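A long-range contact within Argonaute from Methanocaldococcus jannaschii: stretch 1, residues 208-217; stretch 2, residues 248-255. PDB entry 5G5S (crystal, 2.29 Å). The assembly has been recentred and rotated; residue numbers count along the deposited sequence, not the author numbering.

Stretch 1 (208-217) KIEEIMSHII
Stretch 2 (248-255) EPFAPQFC

This is a small contact made chiefly by apolar side chains, in which one side of a helix packs against an irregular loop, burying 323 Å² without a hydrogen bond across it. Residues 208-217 are helical throughout, within a longer helix, so Ile209, Ile212, Met213 and Ile216 recur at spacings of three and four and line up beside the loop. The register is set by CA distances of 7.1 Å from Ile209 to Ala251 and 7.2 Å from Ile212 to Pro249.

Pro249 and Ala251 are extended (phi/psi -80/143 and -114/108) and point CB toward the helix, while Phe250 between them points away. Residues 252-254 then take helical angles, and Phe254 N bonds to Ala251 O at 2.7 Å, a turn that carries Phe254 back to the helix.

Ile212 (m, t) is central: its CD1 lies 4.3 Å from Pro249 CB and 4.4 Å from Ala251 CB, its CG2 3.8 Å from Phe254 CE2. Ile209 (m, m) points sideways, yet its CD1 comes within 4.1 Å of Ala251 CB. Phe254 (chi1 m, chi2 -6°) presents its ring edge to Ile212 CG2 and to Met213 CG, 3.5 Å from Phe254 CZ. Ile216 (p, t) adds CD1 at 3.7 Å from Phe254 CE2.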

ATOM      1  N   LYS A 208     -18.637 -13.691 -24.938  1.00140.68           N
ATOM      2  CA  LYS A 208     -18.814 -13.078 -23.615  1.00135.94           C
ATOM      3  C   LYS A 208     -19.170 -11.585 -23.717  1.00133.19           C
ATOM      4  O   LYS A 208     -20.021 -11.118 -22.958  1.00131.37           O
ATOM      5  CB  LYS A 208     -17.546 -13.251 -22.763  1.00135.55           C
ATOM      6  CG  LYS A 208     -17.490 -14.538 -21.957  1.00150.79           C
ATOM      7  CD  LYS A 208     -16.071 -14.783 -21.465  1.00154.89           C
ATOM      8  CE  LYS A 208     -15.956 -15.915 -20.480  1.00164.94           C
ATOM      9  NZ  LYS A 208     -14.606 -15.945 -19.856  1.00167.30           N
ATOM     10  N   ILE A 209     -18.514 -10.845 -24.651  1.00125.73           N
ATOM     11  CA  ILE A 209     -18.738  -9.411 -24.904  1.00119.76           C
ATOM     12  C   ILE A 209     -20.234  -9.147 -25.217  1.00124.47           C
ATOM     13  O   ILE A 209     -20.811  -8.185 -24.697  1.00120.38           O
ATOM     14  CB  ILE A 209     -17.735  -8.862 -25.981  1.00119.95           C
ATOM     15  CG1 ILE A 209     -16.289  -8.731 -25.437  1.00116.34           C
ATOM     16  CG2 ILE A 209     -18.199  -7.558 -26.642  1.00117.90           C
ATOM     17  CD1 ILE A 209     -16.018  -7.658 -24.319  1.00114.11           C
ATOM     18  N   GLU A 210     -20.855 -10.045 -26.011  1.00125.81           N
ATOM     19  CA  GLU A 210     -22.277 -10.018 -26.360  1.00128.88           C
ATOM     20  C   GLU A 210     -23.132 -10.294 -25.106  1.00133.20           C
ATOM     21  O   GLU A 210     -24.118  -9.586 -24.876  1.00130.18           O
ATOM     22  CB  GLU A 210     -22.589 -11.078 -27.441  1.00137.69           C
ATOM     23  CG  GLU A 210     -22.175 -10.713 -28.859  1.00148.34           C
ATOM     24  CD  GLU A 210     -22.974  -9.612 -29.529  1.00167.33           C
ATOM     25  OE1 GLU A 210     -24.208  -9.544 -29.316  1.00163.79           O
ATOM     26  OE2 GLU A 210     -22.365  -8.826 -30.289  1.00158.11           O
ATOM     27  N   GLU A 211     -22.737 -11.321 -24.299  1.00132.92           N
ATOM     28  CA  GLU A 211     -23.413 -11.749 -23.066  1.00135.02           C
ATOM     29  C   GLU A 211     -23.443 -10.671 -21.961  1.00133.35           C
ATOM     30  O   GLU A 211     -24.459 -10.550 -21.269  1.00133.94           O
ATOM     31  CB  GLU A 211     -22.825 -13.065 -22.546  1.00141.40           C
ATOM     32  N   ILE A 212     -22.342  -9.889 -21.814  1.00123.74           N
ATOM     33  CA  ILE A 212     -22.212  -8.792 -20.839  1.00117.78           C
ATOM     34  C   ILE A 212     -23.210  -7.675 -21.194  1.00118.82           C
ATOM     35  O   ILE A 212     -23.968  -7.218 -20.333  1.00116.46           O
ATOM     36  CB  ILE A 212     -20.744  -8.256 -20.772  1.00116.09           C
ATOM     37  CG1 ILE A 212     -19.757  -9.338 -20.260  1.00119.39           C
ATOM     38  CG2 ILE A 212     -20.649  -6.961 -19.928  1.00111.56           C
ATOM     39  CD1 ILE A 212     -18.295  -9.183 -20.760  1.00121.48           C
ATOM     40  N   MET A 213     -23.190  -7.249 -22.470  1.00115.62           N
ATOM     41  CA  MET A 213     -24.038  -6.214 -23.047  1.00113.98           C
ATOM     42  C   MET A 213     -25.518  -6.532 -22.843  1.00123.26           C
ATOM     43  O   MET A 213     -26.259  -5.662 -22.395  1.00120.51           O
ATOM     44  CB  MET A 213     -23.719  -6.059 -24.538  1.00116.89           C
ATOM     45  CG  MET A 213     -22.763  -4.937 -24.826  1.00115.44           C
ATOM     46  SD  MET A 213     -21.818  -5.083 -26.368  1.00121.29           S
ATOM     47  CE  MET A 213     -23.141  -5.156 -27.592  1.00122.55           C
ATOM     48  N   SER A 214     -25.920  -7.796 -23.116  1.00127.06           N
ATOM     49  CA  SER A 214     -27.283  -8.317 -22.965  1.00132.15           C
ATOM     50  C   SER A 214     -27.791  -8.264 -21.512  1.00137.12           C
ATOM     51  O   SER A 214     -28.991  -8.056 -21.304  1.00138.00           O
ATOM     52  CB  SER A 214     -27.374  -9.741 -23.509  1.00142.66           C
ATOM     53  OG  SER A 214     -26.998  -9.812 -24.876  1.00150.84           O
ATOM     54  N   HIS A 215     -26.884  -8.433 -20.516  1.00133.31           N
ATOM     55  CA  HIS A 215     -27.235  -8.387 -19.092  1.00134.13           C
ATOM     56  C   HIS A 215     -27.587  -6.970 -18.622  1.00130.99           C
ATOM     57  O   HIS A 215     -28.596  -6.789 -17.938  1.00131.96           O
ATOM     58  CB  HIS A 215     -26.125  -8.987 -18.211  1.00136.75           C
ATOM     59  CG  HIS A 215     -26.366  -8.784 -16.743  1.00140.85           C
ATOM     60  ND1 HIS A 215     -25.733  -7.772 -16.040  1.00137.45           N
ATOM     61  CD2 HIS A 215     -27.221  -9.425 -15.911  1.00148.32           C
ATOM     62  CE1 HIS A 215     -26.198  -7.849 -14.803  1.00139.06           C
ATOM     63  NE2 HIS A 215     -27.097  -8.827 -14.676  1.00145.80           N
ATOM     64  N   ILE A 216     -26.737  -5.983 -18.956  1.00120.29           N
ATOM     65  CA  ILE A 216     -26.937  -4.581 -18.573  1.00114.24           C
ATOM     66  C   ILE A 216     -28.112  -3.907 -19.291  1.00114.54           C
ATOM     67  O   ILE A 216     -28.701  -2.983 -18.737  1.00110.70           O
ATOM     68  CB  ILE A 216     -25.631  -3.755 -18.543  1.00112.62           C
ATOM     69  CG1 ILE A 216     -24.784  -3.989 -19.830  1.00112.91           C
ATOM     70  CG2 ILE A 216     -24.851  -4.087 -17.256  1.00114.00           C
ATOM     71  CD1 ILE A 216     -23.425  -3.227 -19.954  1.00114.90           C
ATOM     72  N   ILE A 217     -28.486  -4.417 -20.491  1.00112.53           N
ATOM     73  CA  ILE A 217     -29.637  -3.968 -21.287  1.00112.03           C
ATOM     74  C   ILE A 217     -30.914  -4.326 -20.498  1.00117.49           C
ATOM     75  O   ILE A 217     -31.834  -3.505 -20.397  1.00115.50           O
ATOM     76  CB  ILE A 217     -29.598  -4.614 -22.713  1.00118.52           C
ATOM     77  CG1 ILE A 217     -28.657  -3.836 -23.661  1.00114.74           C
ATOM     78  CG2 ILE A 217     -31.000  -4.766 -23.336  1.00123.09           C
ATOM     79  CD1 ILE A 217     -28.182  -4.634 -24.963  1.00121.33           C
ATOM     80  N   GLU A 248     -18.739 -11.563 -11.580  1.00117.92           N
ATOM     81  CA  GLU A 248     -19.204 -11.254 -12.931  1.00115.59           C
ATOM     82  C   GLU A 248     -18.065 -10.740 -13.841  1.00115.01           C
ATOM     83  O   GLU A 248     -17.129 -10.104 -13.337  1.00111.73           O
ATOM     84  CB  GLU A 248     -20.366 -10.241 -12.880  1.00115.58           C
ATOM     85  N   PRO A 249     -18.120 -11.005 -15.175  1.00111.38           N
ATOM     86  CA  PRO A 249     -17.057 -10.507 -16.067  1.00107.50           C
ATOM     87  C   PRO A 249     -17.230  -9.030 -16.429  1.00106.11           C
ATOM     88  O   PRO A 249     -18.351  -8.550 -16.631  1.00105.02           O
ATOM     89  CB  PRO A 249     -17.167 -11.412 -17.305  1.00112.00           C
ATOM     90  CG  PRO A 249     -18.329 -12.356 -17.046  1.00121.49           C
ATOM     91  CD  PRO A 249     -19.135 -11.753 -15.943  1.00116.73           C
ATOM     92  N   PHE A 250     -16.096  -8.318 -16.528  1.00 99.29           N
ATOM     93  CA  PHE A 250     -16.030  -6.887 -16.843  1.00 94.85           C
ATOM     94  C   PHE A 250     -15.485  -6.638 -18.251  1.00 97.56           C
ATOM     95  O   PHE A 250     -14.648  -7.404 -18.736  1.00 98.89           O
ATOM     96  CB  PHE A 250     -15.150  -6.176 -15.803  1.00 93.77           C
ATOM     97  CG  PHE A 250     -15.784  -6.008 -14.442  1.00 95.48           C
ATOM     98  CD1 PHE A 250     -16.094  -7.114 -13.658  1.00101.49           C
ATOM     99  CD2 PHE A 250     -16.045  -4.742 -13.932  1.00 95.70           C
ATOM    100  CE1 PHE A 250     -16.676  -6.957 -12.401  1.00104.08           C
ATOM    101  CE2 PHE A 250     -16.622  -4.584 -12.670  1.00 99.80           C
ATOM    102  CZ  PHE A 250     -16.923  -5.694 -11.908  1.00101.49           C
ATOM    103  N   ALA A 251     -15.963  -5.574 -18.904  1.00 92.02           N
ATOM    104  CA  ALA A 251     -15.504  -5.174 -20.235  1.00 91.08           C
ATOM    105  C   ALA A 251     -14.783  -3.813 -20.084  1.00 91.59           C
ATOM    106  O   ALA A 251     -15.456  -2.816 -19.797  1.00 89.53           O
ATOM    107  CB  ALA A 251     -16.682  -5.067 -21.191  1.00 93.91           C
ATOM    108  N   PRO A 252     -13.417  -3.764 -20.197  1.00 86.54           N
ATOM    109  CA  PRO A 252     -12.685  -2.493 -19.993  1.00 83.39           C
ATOM    110  C   PRO A 252     -13.214  -1.240 -20.696  1.00 83.97           C
ATOM    111  O   PRO A 252     -13.032  -0.145 -20.172  1.00 81.76           O
ATOM    112  CB  PRO A 252     -11.242  -2.836 -20.384  1.00 85.55           C
ATOM    113  CG  PRO A 252     -11.321  -4.148 -21.097  1.00 92.20           C
ATOM    114  CD  PRO A 252     -12.472  -4.862 -20.475  1.00 88.92           C
ATOM    115  N   GLN A 253     -13.915  -1.405 -21.834  1.00 80.84           N
ATOM    116  CA  GLN A 253     -14.559  -0.324 -22.590  1.00 80.62           C
ATOM    117  C   GLN A 253     -15.698   0.329 -21.779  1.00 83.03           C
ATOM    118  O   GLN A 253     -15.988   1.508 -21.976  1.00 82.18           O
ATOM    119  CB  GLN A 253     -15.109  -0.861 -23.930  1.00 84.83           C
ATOM    120  CG  GLN A 253     -15.315   0.209 -25.008  1.00 92.37           C
ATOM    121  CD  GLN A 253     -15.767  -0.312 -26.362  1.00101.25           C
ATOM    122  OE1 GLN A 253     -15.470  -1.439 -26.775  1.00 96.13           O
ATOM    123  NE2 GLN A 253     -16.432   0.542 -27.121  1.00 92.65           N
ATOM    124  N   PHE A 254     -16.339  -0.448 -20.881  1.00 79.15           N
ATOM    125  CA  PHE A 254     -17.475  -0.029 -20.060  1.00 79.00           C
ATOM    126  C   PHE A 254     -17.089   0.618 -18.722  1.00 82.48           C
ATOM    127  O   PHE A 254     -17.970   1.126 -18.020  1.00 82.45           O
ATOM    128  CB  PHE A 254     -18.422  -1.229 -19.808  1.00 83.06           C
ATOM    129  CG  PHE A 254     -19.029  -1.959 -20.996  1.00 87.75           C
ATOM    130  CD1 PHE A 254     -18.846  -1.495 -22.297  1.00 91.80           C
ATOM    131  CD2 PHE A 254     -19.794  -3.104 -20.809  1.00 92.75           C
ATOM    132  CE1 PHE A 254     -19.405  -2.171 -23.384  1.00 96.37           C
ATOM    133  CE2 PHE A 254     -20.356  -3.778 -21.899  1.00 99.02           C
ATOM    134  CZ  PHE A 254     -20.155  -3.307 -23.178  1.00 97.92           C
ATOM    135  N   CYS A 255     -15.789   0.598 -18.364  1.00 78.72           N
ATOM    136  CA  CYS A 255     -15.296   1.121 -17.088  1.00 77.94           C
ATOM    137  C   CYS A 255     -14.435   2.382 -17.229  1.00 77.33           C
ATOM    138  O   CYS A 255     -13.888   2.652 -18.305  1.00 74.79           O
ATOM    139  CB  CYS A 255     -14.556   0.031 -16.310  1.00 79.91           C
ATOM    140  SG  CYS A 255     -15.274  -1.629 -16.475  1.00 87.14           S
TER